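Peptidase S15/CocE/NonD (Thaumarchaeota archaeon SCGC AB-539-E09, PDB 4PF1) is a serine aminopeptidase of the S15 family with an alpha/beta hydrolase fold, probably releasing residues from the amino ends of peptides. Local coordinates at residues D194-M199 / K257-H262; I253-K258 / S267-Q272. All coordinates share one frame; numbering follows the deposited sequence.

Contact 1: D194-M199 / K257-H262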
ATOM      1  N   ASP A 194     -20.030  25.843  12.697  1.00 16.13           N
ATOM      2  CA  ASP A 194     -18.903  25.071  13.194  1.00 15.66           C
ATOM      3  C   ASP A 194     -19.265  23.569  13.368  1.00 19.25           C
ATOM      4  O   ASP A 194     -19.479  22.897  12.362  1.00 18.87           O
ATOM      5  CB  ASP A 194     -18.269  25.697  14.448  1.00 17.52           C
ATOM      6  CG  ASP A 194     -17.379  26.907  14.149  1.00 24.67           C
ATOM      7  OD1 ASP A 194     -16.789  26.957  13.043  1.00 23.51           O
ATOM      8  OD2 ASP A 194     -17.264  27.792  15.021  1.00 29.39           O
ATOM      9  N   ASP A 195     -19.300  23.040  14.603  1.00 15.88           N
ATOM     10  CA  ASP A 195     -19.447  21.595  14.839  1.00 15.44           C
ATOM     11  C   ASP A 195     -20.864  21.007  14.827  1.00 18.01           C
ATOM     12  O   ASP A 195     -21.032  19.905  14.306  1.00 17.23           O
ATOM     13  CB  ASP A 195     -18.789  21.206  16.165  1.00 17.20           C
ATOM     14  CG  ASP A 195     -17.288  21.352  16.147  1.00 25.56           C
ATOM     15  OD1 ASP A 195     -16.623  20.543  15.470  1.00 24.70           O
ATOM     16  OD2 ASP A 195     -16.781  22.270  16.811  1.00 32.13           O
ATOM     17  N   TRP A 196     -21.832  21.642  15.502  1.00 14.63           N
ATOM     18  CA  TRP A 196     -23.161  21.046  15.703  1.00 14.51           C
ATOM     19  C   TRP A 196     -24.137  21.300  14.546  1.00 17.18           C
ATOM     20  O   TRP A 196     -24.856  20.380  14.162  1.00 16.06           O
ATOM     21  CB  TRP A 196     -23.771  21.499  17.047  1.00 13.77           C
ATOM     22  CG  TRP A 196     -22.755  21.689  18.148  1.00 14.89           C
ATOM     23  CD1 TRP A 196     -22.512  22.835  18.846  1.00 17.94           C
ATOM     24  CD2 TRP A 196     -21.796  20.723  18.613  1.00 14.62           C
ATOM     25  NE1 TRP A 196     -21.464  22.648  19.718  1.00 17.37           N
ATOM     26  CE2 TRP A 196     -21.002  21.360  19.592  1.00 18.70           C
ATOM     27  CE3 TRP A 196     -21.522  19.382  18.285  1.00 15.88           C
ATOM     28  CZ2 TRP A 196     -19.995  20.685  20.292  1.00 17.89           C
ATOM     29  CZ3 TRP A 196     -20.489  18.730  18.944  1.00 17.42           C
ATOM     30  CH2 TRP A 196     -19.739  19.380  19.933  1.00 18.19           C
ATOM     31  N   PHE A 197     -24.179  22.531  14.013  1.00 13.57           N
ATOM     32  CA  PHE A 197     -25.047  22.894  12.885  1.00 13.29           C
ATOM     33  C   PHE A 197     -24.311  23.795  11.892  1.00 17.44           C
ATOM     34  O   PHE A 197     -23.400  24.527  12.283  1.00 16.67           O
ATOM     35  CB  PHE A 197     -26.324  23.644  13.357  1.00 15.18           C
ATOM     36  CG  PHE A 197     -27.209  23.009  14.405  1.00 16.59           C
ATOM     37  CD1 PHE A 197     -26.878  23.081  15.756  1.00 19.35           C
ATOM     38  CD2 PHE A 197     -28.459  22.504  14.066  1.00 18.30           C
ATOM     39  CE1 PHE A 197     -27.727  22.553  16.731  1.00 20.40           C
ATOM     40  CE2 PHE A 197     -29.308  21.971  15.044  1.00 21.22           C
ATOM     41  CZ  PHE A 197     -28.938  22.002  16.370  1.00 19.26           C
ATOM     42  N   HIS A 198     -24.757  23.784  10.620  1.00 14.44           N
ATOM     43  CA  HIS A 198     -24.312  24.704   9.575  1.00 14.65           C
ATOM     44  C   HIS A 198     -25.543  25.406   9.042  1.00 20.14           C
ATOM     45  O   HIS A 198     -26.348  24.789   8.339  1.00 19.67           O
ATOM     46  CB  HIS A 198     -23.536  23.986   8.455  1.00 14.65           C
ATOM     47  CG  HIS A 198     -22.100  23.715   8.782  1.00 17.29           C
ATOM     48  ND1 HIS A 198     -21.128  23.739   7.805  1.00 18.57           N
ATOM     49  CD2 HIS A 198     -21.525  23.381   9.960  1.00 18.54           C
ATOM     50  CE1 HIS A 198     -19.998  23.421   8.415  1.00 17.76           C
ATOM     51  NE2 HIS A 198     -20.190  23.190   9.710  1.00 18.08           N
ATOM     52  N   MET A 199     -25.751  26.665   9.480  1.00 18.44           N
ATOM     53  CA  MET A 199     -26.911  27.502   9.128  1.00 19.15           C
ATOM     54  C   MET A 199     -28.258  26.745   9.364  1.00 22.37           C
ATOM     55  O   MET A 199     -29.165  26.793   8.527  1.00 21.98           O
ATOM     56  CB  MET A 199     -26.792  28.040   7.684  1.00 21.69           C
ATOM     57  CG  MET A 199     -25.763  29.156   7.549  1.00 26.00           C
ATOM     58  SD  MET A 199     -25.431  29.657   5.837  1.00 31.28           S
ATOM     59  CE  MET A 199     -24.226  28.403   5.350  1.00 27.46           C
ATOM     60  N   LYS A 257     -29.873  17.181  25.406  1.00 17.49           N
ATOM     61  CA  LYS A 257     -31.053  17.887  25.917  1.00 17.64           C
ATOM     62  C   LYS A 257     -31.040  19.338  25.428  1.00 21.28           C
ATOM     63  O   LYS A 257     -32.076  19.846  25.016  1.00 21.10           O
ATOM     64  CB  LYS A 257     -31.107  17.832  27.454  1.00 20.10           C
ATOM     65  CG  LYS A 257     -31.287  16.421  28.016  1.00 30.72           C
ATOM     66  CD  LYS A 257     -31.229  16.399  29.545  1.00 38.95           C
ATOM     67  CE  LYS A 257     -32.593  16.494  30.191  1.00 49.30           C
ATOM     68  NZ  LYS A 257     -33.376  15.240  30.034  1.00 59.12           N
ATOM     69  N   LYS A 258     -29.845  19.967  25.396  1.00 17.85           N
ATOM     70  CA  LYS A 258     -29.649  21.332  24.895  1.00 17.49           C
ATOM     71  C   LYS A 258     -29.870  21.404  23.371  1.00 21.16           C
ATOM     72  O   LYS A 258     -30.536  22.324  22.898  1.00 20.25           O
ATOM     73  CB  LYS A 258     -28.242  21.843  25.248  1.00 19.23           C
ATOM     74  CG  LYS A 258     -28.028  22.091  26.740  1.00 21.71           C
ATOM     75  CD  LYS A 258     -26.553  22.282  27.059  1.00 23.24           C
ATOM     76  CE  LYS A 258     -26.310  22.480  28.534  1.00 31.88           C
ATOM     77  NZ  LYS A 258     -24.859  22.461  28.858  1.00 37.95           N
ATOM     78  N   LEU A 259     -29.317  20.425  22.608  1.00 18.43           N
ATOM     79  CA  LEU A 259     -29.452  20.366  21.143  1.00 18.27           C
ATOM     80  C   LEU A 259     -30.918  20.184  20.723  1.00 21.75           C
ATOM     81  O   LEU A 259     -31.385  20.879  19.816  1.00 21.20           O
ATOM     82  CB  LEU A 259     -28.591  19.226  20.547  1.00 18.12           C
ATOM     83  CG  LEU A 259     -27.068  19.415  20.561  1.00 22.83           C
ATOM     84  CD1 LEU A 259     -26.355  18.087  20.339  1.00 22.61           C
ATOM     85  CD2 LEU A 259     -26.618  20.430  19.514  1.00 25.54           C
ATOM     86  N   ALA A 260     -31.642  19.261  21.397  1.00 18.00           N
ATOM     87  CA  ALA A 260     -33.049  18.965  21.116  1.00 18.15           C
ATOM     88  C   ALA A 260     -33.972  20.128  21.509  1.00 21.98           C
ATOM     89  O   ALA A 260     -34.953  20.381  20.807  1.00 21.96           O
ATOM     90  CB  ALA A 260     -33.473  17.696  21.843  1.00 19.03           C
ATOM     91  N   ALA A 261     -33.665  20.825  22.628  1.00 18.29           N
ATOM     92  CA  ALA A 261     -34.466  21.962  23.107  1.00 18.68           C
ATOM     93  C   ALA A 261     -34.179  23.248  22.316  1.00 22.13           C
ATOM     94  O   ALA A 261     -35.019  24.147  22.301  1.00 21.94           O
ATOM     95  CB  ALA A 261     -34.211  22.203  24.589  1.00 19.80           C
ATOM     96  N   HIS A 262     -33.001  23.339  21.659  1.00 18.34           N
ATOM     97  CA  HIS A 262     -32.640  24.541  20.902  1.00 17.76           C
ATOM     98  C   HIS A 262     -32.256  24.219  19.431  1.00 20.96           C
ATOM     99  O   HIS A 262     -31.095  24.416  19.053  1.00 19.88           O
ATOM    100  CB  HIS A 262     -31.499  25.304  21.610  1.00 18.57           C
ATOM    101  CG  HIS A 262     -31.791  25.651  23.038  1.00 22.55           C
ATOM    102  ND1 HIS A 262     -32.734  26.607  23.370  1.00 25.05           N
ATOM    103  CD2 HIS A 262     -31.253  25.155  24.176  1.00 24.29           C
ATOM    104  CE1 HIS A 262     -32.741  26.662  24.692  1.00 24.85           C
ATOM    105  NE2 HIS A 262     -31.867  25.806  25.221  1.00 24.69           N
TER

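Contact 2: I253-K258 / S267-Q272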
ATOM      1  N   ILE A 253     -28.160  12.668  28.901  1.00 20.08           N
ATOM      2  CA  ILE A 253     -26.939  13.380  28.489  1.00 19.00           C
ATOM      3  C   ILE A 253     -27.308  14.858  28.223  1.00 22.08           C
ATOM      4  O   ILE A 253     -28.150  15.145  27.371  1.00 21.51           O
ATOM      5  CB  ILE A 253     -26.243  12.675  27.284  1.00 21.20           C
ATOM      6  CG1 ILE A 253     -25.557  11.365  27.754  1.00 21.19           C
ATOM      7  CG2 ILE A 253     -25.229  13.606  26.589  1.00 21.55           C
ATOM      8  CD1 ILE A 253     -25.448  10.294  26.716  1.00 26.00           C
ATOM      9  N   GLY A 254     -26.709  15.750  29.015  1.00 18.72           N
ATOM     10  CA  GLY A 254     -26.977  17.188  29.032  1.00 18.78           C
ATOM     11  C   GLY A 254     -26.916  17.945  27.720  1.00 22.26           C
ATOM     12  O   GLY A 254     -27.810  18.751  27.440  1.00 21.65           O
ATOM     13  N   PHE A 255     -25.848  17.734  26.917  1.00 18.39           N
ATOM     14  CA  PHE A 255     -25.704  18.464  25.656  1.00 17.59           C
ATOM     15  C   PHE A 255     -26.754  18.048  24.623  1.00 21.22           C
ATOM     16  O   PHE A 255     -27.177  18.899  23.842  1.00 21.13           O
ATOM     17  CB  PHE A 255     -24.286  18.356  25.070  1.00 18.89           C
ATOM     18  CG  PHE A 255     -24.026  19.340  23.951  1.00 20.25           C
ATOM     19  CD1 PHE A 255     -24.289  20.699  24.119  1.00 23.72           C
ATOM     20  CD2 PHE A 255     -23.539  18.909  22.721  1.00 22.09           C
ATOM     21  CE1 PHE A 255     -24.058  21.606  23.080  1.00 24.42           C
ATOM     22  CE2 PHE A 255     -23.311  19.818  21.684  1.00 24.36           C
ATOM     23  CZ  PHE A 255     -23.574  21.158  21.870  1.00 22.77           C
ATOM     24  N   TRP A 256     -27.211  16.768  24.637  1.00 17.66           N
ATOM     25  CA  TRP A 256     -28.281  16.329  23.730  1.00 17.61           C
ATOM     26  C   TRP A 256     -29.595  17.038  24.090  1.00 21.22           C
ATOM     27  O   TRP A 256     -30.322  17.474  23.193  1.00 20.73           O
ATOM     28  CB  TRP A 256     -28.469  14.796  23.742  1.00 16.50           C
ATOM     29  CG  TRP A 256     -29.760  14.340  23.111  1.00 17.72           C
ATOM     30  CD1 TRP A 256     -30.788  13.692  23.729  1.00 21.04           C
ATOM     31  CD2 TRP A 256     -30.209  14.617  21.772  1.00 17.41           C
ATOM     32  NE1 TRP A 256     -31.827  13.498  22.848  1.00 20.58           N
ATOM     33  CE2 TRP A 256     -31.506  14.072  21.644  1.00 21.66           C
ATOM     34  CE3 TRP A 256     -29.639  15.275  20.667  1.00 18.41           C
ATOM     35  CZ2 TRP A 256     -32.227  14.129  20.444  1.00 20.96           C
ATOM     36  CZ3 TRP A 256     -30.353  15.330  19.479  1.00 19.90           C
ATOM     37  CH2 TRP A 256     -31.633  14.767  19.377  1.00 20.83           C
ATOM     38  N   LYS A 257     -29.873  17.181  25.406  1.00 17.49           N
ATOM     39  CA  LYS A 257     -31.053  17.887  25.917  1.00 17.64           C
ATOM     40  C   LYS A 257     -31.040  19.338  25.428  1.00 21.28           C
ATOM     41  O   LYS A 257     -32.076  19.846  25.016  1.00 21.10           O
ATOM     42  CB  LYS A 257     -31.107  17.832  27.454  1.00 20.10           C
ATOM     43  CG  LYS A 257     -31.287  16.421  28.016  1.00 30.72           C
ATOM     44  CD  LYS A 257     -31.229  16.399  29.545  1.00 38.95           C
ATOM     45  CE  LYS A 257     -32.593  16.494  30.191  1.00 49.30           C
ATOM     46  NZ  LYS A 257     -33.376  15.240  30.034  1.00 59.12           N
ATOM     47  N   LYS A 258     -29.845  19.967  25.396  1.00 17.85           N
ATOM     48  CA  LYS A 258     -29.649  21.332  24.895  1.00 17.49           C
ATOM     49  C   LYS A 258     -29.870  21.404  23.371  1.00 21.16           C
ATOM     50  O   LYS A 258     -30.536  22.324  22.898  1.00 20.25           O
ATOM     51  CB  LYS A 258     -28.242  21.843  25.248  1.00 19.23           C
ATOM     52  CG  LYS A 258     -28.028  22.091  26.740  1.00 21.71           C
ATOM     53  CD  LYS A 258     -26.553  22.282  27.059  1.00 23.24           C
ATOM     54  CE  LYS A 258     -26.310  22.480  28.534  1.00 31.88           C
ATOM     55  NZ  LYS A 258     -24.859  22.461  28.858  1.00 37.95           N
ATOM     56  N   SER A 267     -31.755  32.471  21.884  1.00 21.26           N
ATOM     57  CA  SER A 267     -30.923  33.121  22.902  1.00 21.21           C
ATOM     58  C   SER A 267     -29.770  32.227  23.380  1.00 24.12           C
ATOM     59  O   SER A 267     -28.692  32.743  23.660  1.00 23.44           O
ATOM     60  CB  SER A 267     -31.772  33.547  24.096  1.00 26.63           C
ATOM     61  OG  SER A 267     -32.337  32.427  24.759  1.00 38.31           O
ATOM     62  N   PHE A 268     -29.995  30.891  23.461  1.00 19.91           N
ATOM     63  CA  PHE A 268     -28.992  29.915  23.907  1.00 18.89           C
ATOM     64  C   PHE A 268     -27.737  29.935  23.019  1.00 23.08           C
ATOM     65  O   PHE A 268     -26.620  29.869  23.539  1.00 22.30           O
ATOM     66  CB  PHE A 268     -29.595  28.492  23.944  1.00 20.03           C
ATOM     67  CG  PHE A 268     -28.611  27.386  24.259  1.00 20.47           C
ATOM     68  CD1 PHE A 268     -28.228  27.125  25.570  1.00 23.31           C
ATOM     69  CD2 PHE A 268     -28.088  26.587  23.247  1.00 21.35           C
ATOM     70  CE1 PHE A 268     -27.315  26.105  25.860  1.00 23.43           C
ATOM     71  CE2 PHE A 268     -27.176  25.567  23.538  1.00 23.43           C
ATOM     72  CZ  PHE A 268     -26.802  25.328  24.843  1.00 21.53           C
ATOM     73  N   TRP A 269     -27.925  29.997  21.688  1.00 19.91           N
ATOM     74  CA  TRP A 269     -26.819  29.985  20.733  1.00 19.53           C
ATOM     75  C   TRP A 269     -26.266  31.387  20.480  1.00 23.15           C
ATOM     76  O   TRP A 269     -25.054  31.538  20.313  1.00 22.37           O
ATOM     77  CB  TRP A 269     -27.252  29.334  19.414  1.00 18.16           C
ATOM     78  CG  TRP A 269     -27.584  27.875  19.529  1.00 18.95           C
ATOM     79  CD1 TRP A 269     -28.805  27.295  19.352  1.00 22.09           C
ATOM     80  CD2 TRP A 269     -26.672  26.806  19.833  1.00 18.49           C
ATOM     81  NE1 TRP A 269     -28.714  25.932  19.526  1.00 21.45           N
ATOM     82  CE2 TRP A 269     -27.413  25.604  19.812  1.00 22.36           C
ATOM     83  CE3 TRP A 269     -25.290  26.746  20.096  1.00 19.57           C
ATOM     84  CZ2 TRP A 269     -26.826  24.357  20.064  1.00 21.26           C
ATOM     85  CZ3 TRP A 269     -24.710  25.509  20.347  1.00 20.65           C
ATOM     86  CH2 TRP A 269     -25.474  24.334  20.335  1.00 21.15           C
ATOM     87  N   GLN A 270     -27.144  32.408  20.446  1.00 20.13           N
ATOM     88  CA  GLN A 270     -26.745  33.802  20.216  1.00 20.30           C
ATOM     89  C   GLN A 270     -25.801  34.313  21.328  1.00 24.27           C
ATOM     90  O   GLN A 270     -24.813  34.984  21.025  1.00 23.95           O
ATOM     91  CB  GLN A 270     -27.981  34.711  20.101  1.00 22.20           C
ATOM     92  CG  GLN A 270     -28.783  34.491  18.820  1.00 30.10           C
ATOM     93  CD  GLN A 270     -29.912  35.473  18.674  1.00 41.68           C
ATOM     94  OE1 GLN A 270     -29.700  36.654  18.395  1.00 41.46           O
ATOM     95  NE2 GLN A 270     -31.141  34.999  18.827  1.00 21.80           N
ATOM     96  N   GLN A 271     -26.086  33.952  22.600  1.00 20.88           N
ATOM     97  CA  GLN A 271     -25.285  34.356  23.768  1.00 21.11           C
ATOM     98  C   GLN A 271     -23.934  33.619  23.852  1.00 25.17           C
ATOM     99  O   GLN A 271     -23.037  34.083  24.562  1.00 25.31           O
ATOM    100  CB  GLN A 271     -26.068  34.111  25.067  1.00 22.69           C
ATOM    101  CG  GLN A 271     -27.127  35.161  25.368  1.00 36.37           C
ATOM    102  CD  GLN A 271     -27.921  34.812  26.605  1.00 55.64           C
ATOM    103  OE1 GLN A 271     -27.375  34.621  27.699  1.00 51.10           O
ATOM    104  NE2 GLN A 271     -29.233  34.735  26.460  1.00 48.17           N
ATOM    105  N   GLN A 272     -23.801  32.465  23.168  1.00 20.97           N
ATOM    106  CA  GLN A 272     -22.580  31.652  23.221  1.00 20.64           C
ATOM    107  C   GLN A 272     -21.620  31.893  22.042  1.00 24.73           C
ATOM    108  O   GLN A 272     -20.486  31.402  22.086  1.00 24.43           O
ATOM    109  CB  GLN A 272     -22.929  30.165  23.308  1.00 21.64           C
ATOM    110  CG  GLN A 272     -23.349  29.730  24.702  1.00 34.24           C
ATOM    111  CD  GLN A 272     -23.670  28.265  24.741  1.00 51.69           C
ATOM    112  OE1 GLN A 272     -22.838  27.430  25.109  1.00 48.71           O
ATOM    113  NE2 GLN A 272     -24.875  27.919  24.332  1.00 41.53           N
TER

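Contact 1: D194-M199 / K257-H262
Leu-259, on the last turn of helix 254-261, reaches two aromatic residues of 194-199 with a single methyl. Its CD2 lies 3.7 Å from Phe-197 CE1 and 3.9 Å from Trp-196 CB, so it touches a ring atom of the phenylalanine but the stem of the tryptophan. With CG beside the backbone N (chi1 -71°), the end of Leu-259 comes nearer to 194-199 than its CB does, and the leucine and Phe-197 side chains run antiparallel alongside one another. These apolar touches dominate a small buried interface of 141 Å².

No polar bond crosses; Phe-197 CZ comes only loosely near His-262 O, at 4.2 Å. That carbonyl accepts a hydrogen bond from Trp-269 NE1, while His-262 ND1 bonds to Asp-266.

Within 194-199, a hydrogen bond closes the backbone of 194-198 on itself. His-198 NE2 donates to Asp-194 O at 2.8 Å: NE2 lies in the carbonyl plane of Asp-194, on a lone pair, and the oxygen lies in the plane of the imidazole, although the N-H...O angle of 132° is bent. His-198 ND1 meets Asp-531 on strand 525-534, and the carboxylate of Asp-194 takes backbone NH groups of Val-188, Asp-189 and Gly-301. The Trp-196 ring has Asp-195 CB over its centre, 3.8 Å above the plane.

The segments lie in the largely helical insertion between sheet strands 178-184 and 287-292. With no hydrogen bond joining them directly, their association rests on shape and apolar burial, while the polar side chains bond to other parts of the chain and, from Lys-258 and His-262, to the second subunit.

Contact 2: I253-K258 / S267-Q272
This is a buried aromatic and aliphatic packing contact, in which Phe-255 and Lys-258 of helix 254-261 meet Trp-269 and Phe-268 of the short helix 267-270. Two separate pairs carry it, and no hydrogen bond crosses between the segments.

In the first, Phe-255 CZ comes to 4.0 Å from Trp-269 CH2, arriving at the indole edge near its plane, and the two side chains lie roughly perpendicular. The other pair sets an aliphatic stem across a ring tip: Lys-258 CB and CD each lie 3.8 Å from Phe-268 CZ. Beyond CG the lysine is extended, which carries NZ past the phenylalanine to a salt bridge with Asp-18 of the second subunit. Cut back to an alanine, the position would probably lose the CG and CD cover on the end of the Phe-268 ring and leave Asp-18 of the second subunit without this mate.

Both helices belong to the helical insertion between strands 178-184 and 287-292 of the alpha/beta hydrolase sheet, a position where this fold commonly carries its cap. Glu-215, at the end of helix 204-215 in the same insertion, accepts a hydrogen bond from Phe-255 N.

Phe-268 is enclosed on two opposite faces. Gln-272 NE2 sits 3.2 Å above one, over the ring centre, and the His-262 ring stacks on the other. The amide is held there by a bond in which Gln-272 NE2 donates to Phe-268 O at 2.7 Å, nearly straight at 178°, though the donor lies 42° out of the carbonyl plane. With CG anti to the backbone N (chi1 174°), Phe-268 also places CD2 over the centre of the Trp-269 indole, 3.6 Å above its plane.

Overall arrangement
Contacts 1 and 2 share helix 254-261, with Lys-257 and Lys-258 common to both, and their centres are 7 Å apart. They interlock directly. Trp-269 NE1 of contact 2 lies 2.9 Å from His-262 O of contact 1, a probable hydrogen bond, while Trp-196 CD1 approaches Trp-269 CH2 to 3.6 Å. Trp-196 also meets Phe-255 edge-to-face, so the two packing groups join through Trp-196. Both contacts face the second subunit, where His-262 NE2 is hydrogen-bonded to Glu-13 of that subunit. The side chains of Trp-196 and Trp-269 each have a bound glycerol about 4 Å away, probably from crystallisation, which may mark a pocket.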